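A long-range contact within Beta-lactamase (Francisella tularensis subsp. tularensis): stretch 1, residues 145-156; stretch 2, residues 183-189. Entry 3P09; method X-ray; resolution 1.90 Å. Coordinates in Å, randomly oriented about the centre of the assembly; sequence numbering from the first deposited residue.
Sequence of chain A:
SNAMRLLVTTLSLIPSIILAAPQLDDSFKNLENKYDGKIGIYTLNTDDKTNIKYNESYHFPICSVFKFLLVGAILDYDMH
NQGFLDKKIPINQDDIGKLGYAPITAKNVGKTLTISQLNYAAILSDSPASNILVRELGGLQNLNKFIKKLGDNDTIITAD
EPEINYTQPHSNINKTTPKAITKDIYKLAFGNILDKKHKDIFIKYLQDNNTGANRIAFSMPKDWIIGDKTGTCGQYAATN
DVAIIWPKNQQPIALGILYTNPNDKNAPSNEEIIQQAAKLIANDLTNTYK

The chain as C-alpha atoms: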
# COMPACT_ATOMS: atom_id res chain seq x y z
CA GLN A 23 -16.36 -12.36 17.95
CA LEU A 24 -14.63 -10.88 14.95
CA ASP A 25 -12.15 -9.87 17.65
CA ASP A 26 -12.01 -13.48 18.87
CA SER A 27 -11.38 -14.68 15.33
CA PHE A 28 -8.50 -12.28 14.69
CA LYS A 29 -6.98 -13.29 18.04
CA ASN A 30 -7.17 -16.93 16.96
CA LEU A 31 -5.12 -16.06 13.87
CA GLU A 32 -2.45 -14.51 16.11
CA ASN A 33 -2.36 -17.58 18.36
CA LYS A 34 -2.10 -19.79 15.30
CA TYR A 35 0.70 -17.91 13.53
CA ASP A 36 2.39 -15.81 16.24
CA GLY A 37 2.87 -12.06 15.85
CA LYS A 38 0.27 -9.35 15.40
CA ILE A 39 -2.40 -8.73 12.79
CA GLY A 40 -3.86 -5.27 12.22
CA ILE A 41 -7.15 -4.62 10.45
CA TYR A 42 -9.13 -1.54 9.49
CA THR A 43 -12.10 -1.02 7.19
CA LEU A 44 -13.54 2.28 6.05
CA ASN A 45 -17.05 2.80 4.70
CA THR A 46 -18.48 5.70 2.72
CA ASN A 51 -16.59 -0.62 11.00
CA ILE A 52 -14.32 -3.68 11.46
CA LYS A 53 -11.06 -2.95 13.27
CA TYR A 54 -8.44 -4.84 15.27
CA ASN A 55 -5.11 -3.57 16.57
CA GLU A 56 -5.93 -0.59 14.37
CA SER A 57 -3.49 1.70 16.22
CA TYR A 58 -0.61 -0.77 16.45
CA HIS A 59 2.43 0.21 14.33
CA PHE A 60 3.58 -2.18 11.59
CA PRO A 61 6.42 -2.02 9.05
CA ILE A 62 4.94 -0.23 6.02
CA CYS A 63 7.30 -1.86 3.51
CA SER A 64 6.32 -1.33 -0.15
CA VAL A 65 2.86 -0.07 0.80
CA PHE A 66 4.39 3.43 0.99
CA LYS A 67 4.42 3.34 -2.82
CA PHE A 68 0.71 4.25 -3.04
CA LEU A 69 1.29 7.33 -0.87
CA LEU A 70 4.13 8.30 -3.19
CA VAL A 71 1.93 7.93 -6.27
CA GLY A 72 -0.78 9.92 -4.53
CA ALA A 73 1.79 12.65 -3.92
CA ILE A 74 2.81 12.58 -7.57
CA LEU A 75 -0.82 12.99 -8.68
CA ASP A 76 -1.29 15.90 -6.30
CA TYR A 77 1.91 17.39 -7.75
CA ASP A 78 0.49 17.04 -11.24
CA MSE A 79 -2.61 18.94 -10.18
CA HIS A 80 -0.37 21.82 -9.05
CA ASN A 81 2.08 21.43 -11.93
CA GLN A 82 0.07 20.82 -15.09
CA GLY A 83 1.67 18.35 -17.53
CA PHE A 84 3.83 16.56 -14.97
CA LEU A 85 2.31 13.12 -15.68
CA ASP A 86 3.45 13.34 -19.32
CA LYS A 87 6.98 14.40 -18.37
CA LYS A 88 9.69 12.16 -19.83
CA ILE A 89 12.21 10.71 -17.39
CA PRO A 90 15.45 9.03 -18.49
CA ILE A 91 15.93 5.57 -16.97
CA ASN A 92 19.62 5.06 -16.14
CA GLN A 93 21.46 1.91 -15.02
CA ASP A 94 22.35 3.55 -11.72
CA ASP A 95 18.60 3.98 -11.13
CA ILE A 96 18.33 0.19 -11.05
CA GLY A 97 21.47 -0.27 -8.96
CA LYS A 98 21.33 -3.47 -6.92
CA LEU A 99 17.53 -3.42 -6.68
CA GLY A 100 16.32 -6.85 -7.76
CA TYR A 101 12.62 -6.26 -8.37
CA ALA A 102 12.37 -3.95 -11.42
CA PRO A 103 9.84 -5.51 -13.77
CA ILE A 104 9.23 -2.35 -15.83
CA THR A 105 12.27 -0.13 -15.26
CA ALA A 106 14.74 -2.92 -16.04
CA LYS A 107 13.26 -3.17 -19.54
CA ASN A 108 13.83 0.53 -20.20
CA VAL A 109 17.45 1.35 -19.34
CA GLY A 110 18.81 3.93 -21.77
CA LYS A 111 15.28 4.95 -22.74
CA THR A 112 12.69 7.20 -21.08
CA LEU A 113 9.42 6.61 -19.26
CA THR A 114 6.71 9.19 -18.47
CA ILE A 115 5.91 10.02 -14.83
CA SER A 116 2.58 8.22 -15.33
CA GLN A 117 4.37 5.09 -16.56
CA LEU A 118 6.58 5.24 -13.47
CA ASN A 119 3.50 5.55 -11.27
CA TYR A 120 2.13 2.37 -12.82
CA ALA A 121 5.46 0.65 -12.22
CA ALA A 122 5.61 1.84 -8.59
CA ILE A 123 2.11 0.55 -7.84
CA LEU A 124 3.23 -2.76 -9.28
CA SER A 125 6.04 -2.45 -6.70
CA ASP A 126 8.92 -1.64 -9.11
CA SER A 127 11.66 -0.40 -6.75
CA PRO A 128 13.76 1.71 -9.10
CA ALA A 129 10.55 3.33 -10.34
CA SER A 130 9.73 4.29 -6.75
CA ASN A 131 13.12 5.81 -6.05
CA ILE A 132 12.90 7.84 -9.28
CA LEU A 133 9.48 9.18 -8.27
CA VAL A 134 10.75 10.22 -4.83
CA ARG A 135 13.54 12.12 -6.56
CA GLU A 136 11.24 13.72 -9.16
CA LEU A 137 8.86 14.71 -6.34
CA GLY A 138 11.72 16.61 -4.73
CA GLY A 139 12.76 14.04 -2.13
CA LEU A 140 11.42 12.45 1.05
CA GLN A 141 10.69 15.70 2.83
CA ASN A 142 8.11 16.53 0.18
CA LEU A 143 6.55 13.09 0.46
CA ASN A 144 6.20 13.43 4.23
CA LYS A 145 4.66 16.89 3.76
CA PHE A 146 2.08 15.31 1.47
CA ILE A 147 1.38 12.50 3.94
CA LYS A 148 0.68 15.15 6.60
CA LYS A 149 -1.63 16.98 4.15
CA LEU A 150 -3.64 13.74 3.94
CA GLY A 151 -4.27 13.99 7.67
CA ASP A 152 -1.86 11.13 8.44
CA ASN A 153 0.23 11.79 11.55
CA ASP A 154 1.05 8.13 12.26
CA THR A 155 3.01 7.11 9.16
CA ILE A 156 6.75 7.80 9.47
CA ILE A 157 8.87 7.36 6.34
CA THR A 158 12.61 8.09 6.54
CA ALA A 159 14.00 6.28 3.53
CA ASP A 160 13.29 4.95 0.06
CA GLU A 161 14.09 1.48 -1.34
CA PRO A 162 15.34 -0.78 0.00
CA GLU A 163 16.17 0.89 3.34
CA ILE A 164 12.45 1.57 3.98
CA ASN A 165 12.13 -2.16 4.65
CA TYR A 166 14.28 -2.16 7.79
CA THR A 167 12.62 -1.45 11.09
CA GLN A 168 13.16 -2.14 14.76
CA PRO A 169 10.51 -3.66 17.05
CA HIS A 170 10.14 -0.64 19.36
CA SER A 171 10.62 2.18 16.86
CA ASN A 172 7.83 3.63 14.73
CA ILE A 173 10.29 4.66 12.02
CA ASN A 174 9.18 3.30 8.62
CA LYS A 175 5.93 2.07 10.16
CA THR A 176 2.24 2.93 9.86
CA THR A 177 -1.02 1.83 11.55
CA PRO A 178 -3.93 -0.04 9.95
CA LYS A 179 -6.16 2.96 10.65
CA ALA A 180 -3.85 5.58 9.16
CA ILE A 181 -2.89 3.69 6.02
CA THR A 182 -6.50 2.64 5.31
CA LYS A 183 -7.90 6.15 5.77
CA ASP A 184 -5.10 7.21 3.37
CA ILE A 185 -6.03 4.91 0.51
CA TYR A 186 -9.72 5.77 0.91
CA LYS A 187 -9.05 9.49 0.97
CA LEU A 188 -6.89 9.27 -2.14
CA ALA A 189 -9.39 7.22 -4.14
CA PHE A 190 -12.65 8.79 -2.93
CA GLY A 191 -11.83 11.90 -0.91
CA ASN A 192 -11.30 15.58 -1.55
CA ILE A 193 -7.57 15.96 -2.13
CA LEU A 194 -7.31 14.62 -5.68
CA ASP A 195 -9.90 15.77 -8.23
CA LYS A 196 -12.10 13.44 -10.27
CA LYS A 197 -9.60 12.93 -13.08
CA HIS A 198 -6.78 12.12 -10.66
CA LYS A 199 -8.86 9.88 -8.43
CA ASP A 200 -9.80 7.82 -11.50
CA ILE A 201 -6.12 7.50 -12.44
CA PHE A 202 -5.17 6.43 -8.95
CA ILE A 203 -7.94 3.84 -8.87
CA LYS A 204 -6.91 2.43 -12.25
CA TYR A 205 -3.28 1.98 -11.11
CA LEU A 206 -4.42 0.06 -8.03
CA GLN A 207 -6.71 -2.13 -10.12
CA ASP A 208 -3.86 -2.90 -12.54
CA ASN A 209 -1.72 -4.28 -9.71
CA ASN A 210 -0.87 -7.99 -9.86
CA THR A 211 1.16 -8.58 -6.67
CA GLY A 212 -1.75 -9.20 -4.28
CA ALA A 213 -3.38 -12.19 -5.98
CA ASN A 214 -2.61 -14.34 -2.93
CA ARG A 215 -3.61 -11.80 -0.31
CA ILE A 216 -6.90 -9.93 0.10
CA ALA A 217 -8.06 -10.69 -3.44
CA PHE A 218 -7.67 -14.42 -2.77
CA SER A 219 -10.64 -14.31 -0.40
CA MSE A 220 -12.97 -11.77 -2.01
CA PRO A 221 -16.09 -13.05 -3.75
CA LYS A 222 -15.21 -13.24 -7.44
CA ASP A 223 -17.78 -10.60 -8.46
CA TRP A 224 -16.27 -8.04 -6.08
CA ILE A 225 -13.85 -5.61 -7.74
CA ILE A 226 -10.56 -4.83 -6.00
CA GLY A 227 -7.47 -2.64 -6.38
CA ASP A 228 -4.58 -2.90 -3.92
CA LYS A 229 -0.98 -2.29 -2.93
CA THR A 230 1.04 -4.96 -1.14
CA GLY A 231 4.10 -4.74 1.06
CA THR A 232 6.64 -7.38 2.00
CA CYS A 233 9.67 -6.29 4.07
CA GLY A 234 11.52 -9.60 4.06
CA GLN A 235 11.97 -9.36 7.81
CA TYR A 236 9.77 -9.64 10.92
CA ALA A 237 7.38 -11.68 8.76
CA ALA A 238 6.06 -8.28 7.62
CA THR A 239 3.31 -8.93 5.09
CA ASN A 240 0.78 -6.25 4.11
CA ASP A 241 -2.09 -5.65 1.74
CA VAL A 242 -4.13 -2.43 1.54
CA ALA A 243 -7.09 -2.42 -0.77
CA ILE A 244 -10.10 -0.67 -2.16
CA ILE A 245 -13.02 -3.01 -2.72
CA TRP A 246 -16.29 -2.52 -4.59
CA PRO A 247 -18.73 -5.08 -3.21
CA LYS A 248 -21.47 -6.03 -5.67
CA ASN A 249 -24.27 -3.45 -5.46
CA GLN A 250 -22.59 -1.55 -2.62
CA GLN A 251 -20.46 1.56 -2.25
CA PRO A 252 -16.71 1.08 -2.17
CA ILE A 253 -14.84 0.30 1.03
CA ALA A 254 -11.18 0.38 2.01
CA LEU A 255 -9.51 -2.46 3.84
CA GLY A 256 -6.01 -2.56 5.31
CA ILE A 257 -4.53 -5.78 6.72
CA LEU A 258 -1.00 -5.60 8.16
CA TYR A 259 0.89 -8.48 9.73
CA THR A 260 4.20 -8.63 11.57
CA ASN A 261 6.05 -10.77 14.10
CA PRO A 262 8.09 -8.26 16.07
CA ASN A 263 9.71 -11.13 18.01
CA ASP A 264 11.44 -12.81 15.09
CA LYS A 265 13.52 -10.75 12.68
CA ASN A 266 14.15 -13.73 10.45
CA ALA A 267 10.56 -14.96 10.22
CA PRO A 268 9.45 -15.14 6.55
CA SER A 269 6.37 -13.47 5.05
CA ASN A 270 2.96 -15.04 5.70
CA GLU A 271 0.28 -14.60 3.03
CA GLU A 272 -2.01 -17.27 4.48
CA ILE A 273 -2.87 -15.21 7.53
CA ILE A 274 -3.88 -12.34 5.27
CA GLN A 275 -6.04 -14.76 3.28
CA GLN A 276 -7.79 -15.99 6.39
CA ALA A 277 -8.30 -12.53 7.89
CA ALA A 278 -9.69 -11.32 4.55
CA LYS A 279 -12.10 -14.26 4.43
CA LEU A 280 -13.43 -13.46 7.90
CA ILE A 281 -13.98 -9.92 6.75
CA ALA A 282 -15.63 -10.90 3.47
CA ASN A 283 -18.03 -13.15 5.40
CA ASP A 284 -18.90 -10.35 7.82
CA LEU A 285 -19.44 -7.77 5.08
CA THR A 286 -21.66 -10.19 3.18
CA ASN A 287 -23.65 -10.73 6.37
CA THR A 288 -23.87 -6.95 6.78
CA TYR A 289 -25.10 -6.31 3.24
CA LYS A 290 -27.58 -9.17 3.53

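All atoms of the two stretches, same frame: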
# COMPACT_ATOMS: atom_id res chain seq x y z
N LYS A 145 5.60 15.76 3.78
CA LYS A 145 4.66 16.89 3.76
C LYS A 145 3.31 16.47 3.17
O LYS A 145 2.25 16.80 3.71
CB LYS A 145 5.24 18.07 2.97
CG LYS A 145 6.37 18.79 3.71
CD LYS A 145 6.71 20.15 3.09
CE LYS A 145 7.50 20.02 1.79
NZ LYS A 145 7.85 21.34 1.19
N PHE A 146 3.33 15.74 2.06
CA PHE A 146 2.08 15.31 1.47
C PHE A 146 1.30 14.36 2.39
O PHE A 146 0.09 14.50 2.56
CB PHE A 146 2.30 14.66 0.10
CG PHE A 146 1.04 14.15 -0.52
CD1 PHE A 146 0.13 15.03 -1.09
CD2 PHE A 146 0.76 12.80 -0.55
CE1 PHE A 146 -1.05 14.58 -1.66
CE2 PHE A 146 -0.42 12.34 -1.12
CZ PHE A 146 -1.32 13.23 -1.67
N ILE A 147 2.00 13.42 2.99
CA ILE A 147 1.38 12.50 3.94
C ILE A 147 0.66 13.28 5.07
O ILE A 147 -0.48 12.97 5.44
CB ILE A 147 2.42 11.51 4.49
CG1 ILE A 147 2.90 10.61 3.35
CG2 ILE A 147 1.86 10.66 5.61
CD1 ILE A 147 4.02 9.68 3.75
N LYS A 148 1.32 14.31 5.59
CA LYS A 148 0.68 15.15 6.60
C LYS A 148 -0.56 15.87 6.05
O LYS A 148 -1.57 16.01 6.73
CB LYS A 148 1.68 16.16 7.19
CG LYS A 148 2.58 15.53 8.25
CD LYS A 148 3.98 16.15 8.27
CE LYS A 148 4.95 15.25 9.04
NZ LYS A 148 6.38 15.52 8.73
N LYS A 149 -0.49 16.33 4.80
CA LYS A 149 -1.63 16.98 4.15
C LYS A 149 -2.85 16.06 4.08
O LYS A 149 -4.00 16.52 4.14
CB LYS A 149 -1.24 17.46 2.75
CG LYS A 149 -2.31 18.29 2.03
CD LYS A 149 -1.83 18.66 0.63
CE LYS A 149 -2.91 19.41 -0.16
NZ LYS A 149 -2.43 19.84 -1.51
N LEU A 150 -2.59 14.75 3.94
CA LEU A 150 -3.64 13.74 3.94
C LEU A 150 -4.34 13.60 5.28
O LEU A 150 -5.40 12.99 5.37
CB LEU A 150 -3.08 12.37 3.55
CG LEU A 150 -2.93 12.02 2.08
CD1 LEU A 150 -2.38 10.60 1.94
CD2 LEU A 150 -4.26 12.15 1.35
N GLY A 151 -3.73 14.15 6.34
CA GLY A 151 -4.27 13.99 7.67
C GLY A 151 -3.62 12.83 8.43
O GLY A 151 -4.08 12.46 9.51
N ASP A 152 -2.55 12.29 7.86
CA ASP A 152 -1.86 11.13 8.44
C ASP A 152 -0.69 11.57 9.31
O ASP A 152 0.36 11.97 8.79
CB ASP A 152 -1.36 10.22 7.32
CG ASP A 152 -0.72 8.94 7.85
OD1 ASP A 152 -0.38 8.90 9.05
OD2 ASP A 152 -0.57 7.97 7.06
N ASN A 153 -0.85 11.47 10.62
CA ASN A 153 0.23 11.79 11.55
C ASN A 153 0.84 10.55 12.21
O ASN A 153 1.56 10.67 13.20
CB ASN A 153 -0.25 12.75 12.64
CG ASN A 153 -0.85 14.01 12.07
OD1 ASN A 153 -2.03 14.30 12.28
ND2 ASN A 153 -0.05 14.77 11.32
N ASP A 154 0.54 9.37 11.68
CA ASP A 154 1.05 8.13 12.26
C ASP A 154 2.15 7.50 11.41
O ASP A 154 3.05 6.86 11.92
CB ASP A 154 -0.08 7.11 12.46
CG ASP A 154 -1.04 7.51 13.58
OD1 ASP A 154 -0.61 8.20 14.52
OD2 ASP A 154 -2.22 7.11 13.53
N THR A 155 2.07 7.71 10.10
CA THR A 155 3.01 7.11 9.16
C THR A 155 4.34 7.87 9.15
O THR A 155 4.36 9.07 8.90
CB THR A 155 2.39 7.10 7.75
OG1 THR A 155 1.24 6.25 7.76
CG2 THR A 155 3.38 6.59 6.71
N ILE A 156 5.43 7.17 9.43
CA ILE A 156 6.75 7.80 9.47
C ILE A 156 7.70 7.17 8.47
O ILE A 156 8.18 6.07 8.68
CB ILE A 156 7.39 7.68 10.85
CG1 ILE A 156 6.42 8.16 11.94
CG2 ILE A 156 8.68 8.47 10.89
CD1 ILE A 156 6.13 9.65 11.87
N LYS A 183 -7.34 4.82 6.02
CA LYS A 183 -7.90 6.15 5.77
C LYS A 183 -7.18 6.82 4.58
O LYS A 183 -7.80 7.50 3.77
CB LYS A 183 -7.81 7.03 7.04
CG LYS A 183 -8.78 6.60 8.15
CD LYS A 183 -8.95 7.67 9.24
CE LYS A 183 -7.63 8.25 9.66
NZ LYS A 183 -7.80 9.50 10.47
N ASP A 184 -5.87 6.61 4.47
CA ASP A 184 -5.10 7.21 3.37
C ASP A 184 -5.55 6.74 2.00
O ASP A 184 -5.74 7.54 1.09
CB ASP A 184 -3.61 6.90 3.50
CG ASP A 184 -2.94 7.67 4.62
OD1 ASP A 184 -3.54 8.65 5.12
OD2 ASP A 184 -1.81 7.30 4.98
N ILE A 185 -5.68 5.43 1.83
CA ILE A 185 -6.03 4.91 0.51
C ILE A 185 -7.46 5.32 0.15
O ILE A 185 -7.76 5.62 -1.00
CB ILE A 185 -5.83 3.37 0.41
CG1 ILE A 185 -5.68 2.95 -1.06
CG2 ILE A 185 -6.97 2.62 1.08
CD1 ILE A 185 -5.22 1.50 -1.23
N TYR A 186 -8.33 5.37 1.15
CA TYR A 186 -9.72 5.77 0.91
C TYR A 186 -9.78 7.23 0.51
O TYR A 186 -10.49 7.62 -0.42
CB TYR A 186 -10.57 5.57 2.17
CG TYR A 186 -12.04 5.80 1.94
CD1 TYR A 186 -12.61 7.06 2.11
CD2 TYR A 186 -12.87 4.77 1.52
CE1 TYR A 186 -13.97 7.28 1.89
CE2 TYR A 186 -14.22 4.97 1.28
CZ TYR A 186 -14.77 6.23 1.47
OH TYR A 186 -16.11 6.42 1.24
N LYS A 187 -9.03 8.06 1.24
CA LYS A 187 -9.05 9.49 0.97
C LYS A 187 -8.52 9.77 -0.43
O LYS A 187 -9.08 10.60 -1.17
CB LYS A 187 -8.25 10.25 2.03
CG LYS A 187 -8.28 11.76 1.88
CD LYS A 187 -7.92 12.42 3.21
CE LYS A 187 -7.94 13.94 3.11
NZ LYS A 187 -9.26 14.46 2.66
N LEU A 188 -7.47 9.06 -0.81
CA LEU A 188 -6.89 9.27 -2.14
C LEU A 188 -7.85 8.86 -3.27
O LEU A 188 -7.95 9.52 -4.30
CB LEU A 188 -5.55 8.54 -2.27
CG LEU A 188 -4.36 9.22 -1.56
CD1 LEU A 188 -3.18 8.29 -1.50
CD2 LEU A 188 -3.98 10.54 -2.25
N ALA A 189 -8.55 7.75 -3.08
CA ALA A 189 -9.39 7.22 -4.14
C ALA A 189 -10.77 7.89 -4.19
O ALA A 189 -11.37 8.03 -5.26
CB ALA A 189 -9.53 5.70 -3.97
O HOH W 1 -5.79 10.46 6.34

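Residues 145-149 are helical, continuing a helix that begins earlier in the chain, and residues 183-189 lie wholly within another. The chain leaves helical geometry at Gly151, where a positive phi (95°) and two bonds back into the last turn, Gly151 N to Lys148 O (2.9 Å) and Asp152 N to Ile147 O (3.3 Å), make a Schellman motif. Glycine suits this position because a CB would be jammed against the carbonyl oxygen of Leu150 at these backbone angles. The C-terminal part of the first helix lies against the second, and the CA atoms come nearest at Leu150 and Asp184, 6.7 Å apart. The contact is modest, burying 337 Å² over both sides.

Leu150 is its apolar centre. Its CA-to-CB bond points toward the second helix, and in the m,t rotamer both methyls pack on Leu188, Leu150 CD1 4.2 Å from Leu188 CD1 and Leu150 CD2 4.0 Å from Leu188 CD2, while Leu150 CD1 also lies 3.9 Å from Asp184 OD1. The same Leu188 CD2 methyl meets Phe146 one turn earlier, with Phe146 CZ 3.8 Å from Leu188 CD2 at the edge of the ring. Both Phe146 and Leu188 leave their backbones sideways, but their side chains bring their ends nearer to the opposing stretch, closing a small buried hydrophobic cluster with Leu150.

Lys187 borders this cluster through the aliphatic part of its side chain. Its CG is 4.1 Å from Leu150 CD2, and its CD is 3.4 Å from Leu150 O; the long methylene chain can cover the leucine while the ammonium group is hydrogen-bonded elsewhere in the structure.

Polar groups meet on the Asp184 side. Asp152, its CA-to-CB bond directed toward the second helix, places OD2 2.5 Å from Asp184 OD2. Two buried carboxylates would ordinarily repel each other, and a separation this short suggests that one of the acids is protonated. Asp152 is held in place from within its own loop: its OD1 accepts hydrogen bonds from Asp154 N (2.8 Å) and Thr155 N (2.9 Å), and its OD2 accepts one from Thr155 OG1 (2.6 Å). A short acidic side chain is well suited to this role, since one oxygen gathers the backbone amides of the loop while the other faces Asp184.

A water molecule joins the stretches beside this pair. It lies within hydrogen-bonding distance of Leu150 O (2.7 Å) and Asp184 OD1 (3.1 Å), linking the carbonyl at the helix-to-loop turn to the second carboxylate oxygen of Asp184.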